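Local coordinates for RIM-binding protein, isoform F (Drosophila melanogaster, PDB 4Z8A), which binds a peptide derived from the calcium channel Cacophony through its third SH3 domain, and probably acts at the synaptic active zone, at residues 12-17 and 42-47; 21-26 and 36-41. One frame throughout, in Å; residues are numbered along the deposited sequence.

Interaction 1 of 2, residues 12-17 and 42-47; sequences VKRMIA and GEIILV
Residues 12-17 and 42-47 form an antiparallel beta ladder of the SH3 fold, in which the outermost strand 12-16 is laid against strand 44-48; the short strand axes run 4.6 Å apart at 151°. Six backbone hydrogen bonds hold the pair. Lys13 with Val47 and Met15 with Ile45 are hydrogen-bonded pairs, each bonded in both directions; Arg14 with Leu46, between them, and Ile16 with Ile44, next along, are non-hydrogen-bonded pairs. Past the regular pairing, Ala17 N donates to Glu43 O and Gly42 N to Ala17 O, carrying the contact into the loop. On the face of Met15, Ile45 and Val47, Met15 SD rests 3.9 Å from Val47 CG2; CG of Met15 is anti to its carbonyl carbon (chi1 -64°), and this gamma carbon meets the same methyl at 4.0 Å. Tyr57 of strand 56-61 touches both Met15 and Val47, and Ile45 packs on Phe39 and Leu61, so the Ile45 and Val47 part of this face is turned to the interior, while Lys13, on the same face, leads out. On the other face Ile16 and Ile44, the latter in one of two conformers, lie side by side and point the same way, their CG1 atoms 4.2 Å apart, and Ile16 also packs on an apolar side chain of the bound peptide. Arg14 offers its CB to CG2 of this Ile44 conformer, while its guanidinium leads away from strand 44-48. Val12 CG1 meets Leu46 CD2 at 3.9 Å. Gly42 takes backbone angles at which a beta carbon would jam against the preceding carbonyl oxygen. Its N-H points almost straight at Ala17 O, 2.8 Å from N to O, with an angle of 178° at the hydrogen.

Interaction 2 of 2, residues 21-26 and 36-41; sequences YDPQEL and ELCFKT
Over one face of the Phe39 ring sits Tyr21 CB, 3.7 Å from the centroid in a CH-pi contact and nearest to CZ. One face of the Tyr21 ring carries Pro23 N, offset toward the rim, while Glu36 OE1 and Leu37 O lie at its edge; Phe72 pairs with this ring edge-to-face. The Tyr21 and Phe39 rings themselves lie oblique, their centroids 5.6 Å apart and their planes at 31°. CG of Tyr21 is anti to the backbone N (chi1 -171°), and the ring beyond it reaches toward Glu36: OH donates to Glu36 OE1 over 2.6 Å, on the syn side but 31° out of the carboxylate plane. Ser27 OG also bonds to OE1, and Asn29 ND2 to OE2, so both carboxylate oxygens have hydrogen-bond partners. The Pro23 and Glu36 side chains slide past each other in opposite directions, Pro23 CG 3.8 Å from Glu36 CB. A phenylalanine in place of Tyr21 would remove the OH, and Glu36 OE1, left with Ser27 OG, would probably be less firmly oriented. Leu37 O, 3.5 Å from Tyr21 CD2, is buried and has no hydrogen-bond partner in the model. The backbones join in a single antiparallel bridge, Tyr21 N to Phe39 O at 2.8 Å and Phe39 N back to Tyr21 O at 3.0 Å. Just beyond, Asp22 OD1 accepts from Gln24 N as the N-cap of helix 23-26. Tyr21 packs on an apolar side chain of the bound peptide, and a basic side chain of that peptide is salt-bridged to Glu36 OE2, the aromatic and acidic pairing characteristic of the peptide-binding groove of SH3 domains.

The centres of interactions 1 and 2 lie 14 Å apart, yet the two meet directly. Ala17 CB comes 3.4 Å from Phe39 CD1 and 3.5 Å from Lys40 O, and Ile45 CD1, in one of two conformers, lies 4.0 Å from Phe39 CB, so the Phe39 side chain bridges the inner side of the ladder and the Tyr21 bridge. The chain links them twice: 12-17 leads on to 21-26, and 36-41 runs straight into 42-47, where Lys40 N bonds to Glu43 OE1. Both border the bound Cacophony-derived peptide. Interaction 1 meets it by packing of Ile16, whereas interaction 2 meets it with Tyr21, Glu36 and Thr41, so the charged contact lies on the 36-41 side.

Interaction 1 of 2, residues 12-17 and 42-47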
# COMPACT_ATOMS: atom_id res chain seq x y z
N VAL A 12 -1.03 2.63 13.32
CA VAL A 12 -2.04 2.48 12.29
C VAL A 12 -2.33 3.83 11.62
O VAL A 12 -2.46 4.83 12.31
CB VAL A 12 -3.34 1.88 12.89
CG1 VAL A 12 -4.43 1.81 11.85
CG2 VAL A 12 -3.05 0.48 13.46
N LYS A 13 -2.40 3.86 10.29
CA LYS A 13 -2.66 5.11 9.56
C LYS A 13 -3.78 4.85 8.57
O LYS A 13 -3.97 3.70 8.17
CB LYS A 13 -1.41 5.61 8.80
CG LYS A 13 -0.22 5.99 9.68
CD LYS A 13 -0.42 7.32 10.39
CE LYS A 13 -0.26 8.47 9.41
NZ LYS A 13 -0.06 9.75 10.14
N ARG A 14 -4.53 5.87 8.17
CA ARG A 14 -5.50 5.62 7.12
C ARG A 14 -5.00 6.30 5.85
O ARG A 14 -4.53 7.45 5.86
CB ARG A 14 -6.92 6.06 7.53
CG ARG A 14 -7.18 7.52 7.69
CD ARG A 14 -8.67 7.77 8.16
NE ARG A 14 -8.90 7.45 9.57
CZ ARG A 14 -9.17 8.35 10.52
NH1 ARG A 14 -9.26 9.65 10.22
NH2 ARG A 14 -9.36 7.96 11.78
N MET A 15 -5.07 5.56 4.75
CA MET A 15 -4.54 6.03 3.49
C MET A 15 -5.55 5.90 2.36
O MET A 15 -6.13 4.84 2.16
CB MET A 15 -3.26 5.27 3.13
CG MET A 15 -2.13 5.50 4.12
SD MET A 15 -0.51 4.99 3.50
CE MET A 15 -0.19 6.35 2.35
N ILE A 16 -5.74 6.99 1.63
CA ILE A 16 -6.68 7.05 0.53
C ILE A 16 -6.08 6.48 -0.77
O ILE A 16 -5.00 6.92 -1.21
CB ILE A 16 -7.11 8.51 0.26
CG1 ILE A 16 -7.66 9.17 1.52
CG2 ILE A 16 -8.14 8.58 -0.85
CD1 ILE A 16 -7.75 10.70 1.37
N ALA A 17 -6.79 5.55 -1.39
CA ALA A 17 -6.39 5.04 -2.70
C ALA A 17 -6.71 6.06 -3.77
O ALA A 17 -7.83 6.52 -3.86
CB ALA A 17 -7.12 3.70 -2.99
N GLY A 42 -10.54 6.02 -4.14
CA GLY A 42 -11.47 6.57 -3.15
C GLY A 42 -11.67 5.68 -1.93
O GLY A 42 -12.17 6.16 -0.91
N GLU A 43 -11.29 4.40 -2.02
CA GLU A 43 -11.39 3.55 -0.83
C GLU A 43 -10.27 3.88 0.12
O GLU A 43 -9.20 4.30 -0.30
CB GLU A 43 -11.33 2.06 -1.18
CG GLU A 43 -12.48 1.62 -2.04
CD GLU A 43 -12.59 0.12 -2.11
OE1 GLU A 43 -11.83 -0.49 -2.86
OE2 GLU A 43 -13.43 -0.45 -1.39
N ILE A 44 -10.51 3.68 1.41
CA ILE A 44 -9.47 3.96 2.40
C ILE A 44 -8.94 2.68 3.03
O ILE A 44 -9.69 1.83 3.50
CB ILE A 44 -9.99 4.92 3.48
CG1 ILE A 44 -10.33 6.27 2.84
CG2 ILE A 44 -8.95 5.12 4.56
CD1 ILE A 44 -10.86 7.30 3.81
N ILE A 45 -7.62 2.56 3.01
CA ILE A 45 -6.89 1.39 3.51
C ILE A 45 -6.32 1.69 4.88
O ILE A 45 -5.68 2.71 5.05
CB ILE A 45 -5.71 1.01 2.57
CG1 ILE A 45 -6.14 1.06 1.10
CG2 ILE A 45 -5.08 -0.33 2.99
CD1 ILE A 45 -7.22 0.10 0.71
N LEU A 46 -6.57 0.82 5.85
CA LEU A 46 -5.86 0.94 7.13
C LEU A 46 -4.50 0.30 6.99
O LEU A 46 -4.41 -0.88 6.67
CB LEU A 46 -6.64 0.27 8.27
CG LEU A 46 -7.90 0.99 8.75
CD1 LEU A 46 -8.70 0.09 9.67
CD2 LEU A 46 -7.54 2.29 9.47
N VAL A 47 -3.44 1.06 7.26
CA VAL A 47 -2.08 0.60 7.05
C VAL A 47 -1.38 0.40 8.40
O VAL A 47 -1.42 1.26 9.27
CB VAL A 47 -1.31 1.62 6.18
CG1 VAL A 47 0.17 1.39 6.28
CG2 VAL A 47 -1.82 1.56 4.74

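Interaction 2 of 2, residues 21-26 and 36-41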
# COMPACT_ATOMS: atom_id res chain seq x y z
N TYR A 21 -6.45 -0.60 -8.16
CA TYR A 21 -5.42 -1.63 -8.21
C TYR A 21 -5.97 -3.04 -8.14
O TYR A 21 -6.51 -3.45 -7.12
CB TYR A 21 -4.41 -1.44 -7.08
CG TYR A 21 -3.17 -2.32 -7.18
CD1 TYR A 21 -2.22 -2.10 -8.17
CD2 TYR A 21 -2.92 -3.32 -6.24
CE1 TYR A 21 -1.07 -2.88 -8.26
CE2 TYR A 21 -1.76 -4.10 -6.31
CZ TYR A 21 -0.85 -3.87 -7.33
OH TYR A 21 0.29 -4.61 -7.42
N ASP A 22 -5.80 -3.77 -9.23
CA ASP A 22 -6.05 -5.21 -9.27
C ASP A 22 -4.72 -5.89 -9.57
O ASP A 22 -4.16 -5.73 -10.65
CB ASP A 22 -7.10 -5.54 -10.33
CG ASP A 22 -7.48 -7.01 -10.35
OD1 ASP A 22 -6.81 -7.82 -9.68
OD2 ASP A 22 -8.46 -7.36 -11.03
N PRO A 23 -4.18 -6.62 -8.60
CA PRO A 23 -2.86 -7.22 -8.74
C PRO A 23 -2.76 -8.07 -10.00
O PRO A 23 -1.69 -8.10 -10.60
CB PRO A 23 -2.72 -8.09 -7.48
CG PRO A 23 -3.68 -7.47 -6.50
CD PRO A 23 -4.79 -6.89 -7.28
N GLN A 24 -3.84 -8.73 -10.43
CA GLN A 24 -3.79 -9.56 -11.64
C GLN A 24 -3.59 -8.74 -12.90
O GLN A 24 -3.08 -9.22 -13.91
CB GLN A 24 -5.06 -10.38 -11.79
CG GLN A 24 -5.18 -11.49 -10.81
CD GLN A 24 -6.19 -12.54 -11.24
OE1 GLN A 24 -6.12 -13.08 -12.35
NE2 GLN A 24 -7.13 -12.85 -10.35
N GLU A 25 -4.01 -7.48 -12.85
CA GLU A 25 -3.86 -6.60 -14.01
C GLU A 25 -2.59 -5.78 -13.99
O GLU A 25 -2.08 -5.38 -15.04
CB GLU A 25 -5.04 -5.64 -14.11
CG GLU A 25 -6.34 -6.30 -14.45
CD GLU A 25 -7.52 -5.37 -14.28
OE1 GLU A 25 -7.31 -4.14 -14.16
OE2 GLU A 25 -8.67 -5.89 -14.25
N LEU A 26 -2.09 -5.47 -12.80
CA LEU A 26 -1.06 -4.46 -12.68
C LEU A 26 0.20 -4.86 -11.92
O LEU A 26 1.22 -4.18 -12.03
CB LEU A 26 -1.68 -3.22 -12.00
CG LEU A 26 -2.76 -2.52 -12.81
CD1 LEU A 26 -3.27 -1.29 -12.07
CD2 LEU A 26 -2.22 -2.11 -14.17
N GLU A 36 -1.21 -9.72 -2.25
CA GLU A 36 -1.59 -8.30 -2.45
C GLU A 36 -3.10 -8.08 -2.40
O GLU A 36 -3.90 -8.98 -2.68
CB GLU A 36 -1.01 -7.78 -3.78
CG GLU A 36 0.51 -7.82 -3.79
CD GLU A 36 1.14 -7.36 -5.10
OE1 GLU A 36 0.42 -6.81 -5.95
OE2 GLU A 36 2.35 -7.59 -5.26
N LEU A 37 -3.48 -6.88 -1.98
CA LEU A 37 -4.87 -6.50 -1.80
C LEU A 37 -5.39 -5.75 -3.03
O LEU A 37 -4.67 -4.94 -3.63
CB LEU A 37 -4.97 -5.63 -0.54
CG LEU A 37 -6.29 -5.24 0.12
CD1 LEU A 37 -7.06 -6.48 0.48
CD2 LEU A 37 -5.98 -4.43 1.37
N CYS A 38 -6.63 -6.06 -3.43
CA CYS A 38 -7.32 -5.34 -4.49
C CYS A 38 -8.07 -4.12 -3.93
O CYS A 38 -8.64 -4.20 -2.85
CB CYS A 38 -8.30 -6.29 -5.19
SG CYS A 38 -9.06 -5.68 -6.67
N PHE A 39 -8.07 -2.99 -4.65
CA PHE A 39 -8.86 -1.84 -4.18
C PHE A 39 -9.20 -0.88 -5.31
O PHE A 39 -8.66 -1.00 -6.41
CB PHE A 39 -8.12 -1.09 -3.05
CG PHE A 39 -6.70 -0.68 -3.40
CD1 PHE A 39 -6.46 0.50 -4.06
CD2 PHE A 39 -5.63 -1.50 -3.07
CE1 PHE A 39 -5.17 0.88 -4.37
CE2 PHE A 39 -4.36 -1.14 -3.37
CZ PHE A 39 -4.12 0.07 -4.03
N LYS A 40 -10.09 0.06 -5.01
CA LYS A 40 -10.56 1.05 -5.99
C LYS A 40 -10.29 2.47 -5.52
O LYS A 40 -10.23 2.75 -4.32
CB LYS A 40 -12.06 0.86 -6.25
CG LYS A 40 -12.42 -0.51 -6.86
CD LYS A 40 -12.00 -0.60 -8.32
CE LYS A 40 -12.52 -1.90 -8.96
NZ LYS A 40 -12.35 -1.91 -10.43
N THR A 41 -10.14 3.37 -6.48
CA THR A 41 -9.97 4.78 -6.17
C THR A 41 -10.99 5.28 -5.15
O THR A 41 -12.17 5.00 -5.28
CB THR A 41 -10.12 5.60 -7.44
OG1 THR A 41 -9.13 5.17 -8.39
CG2 THR A 41 -9.96 7.12 -7.17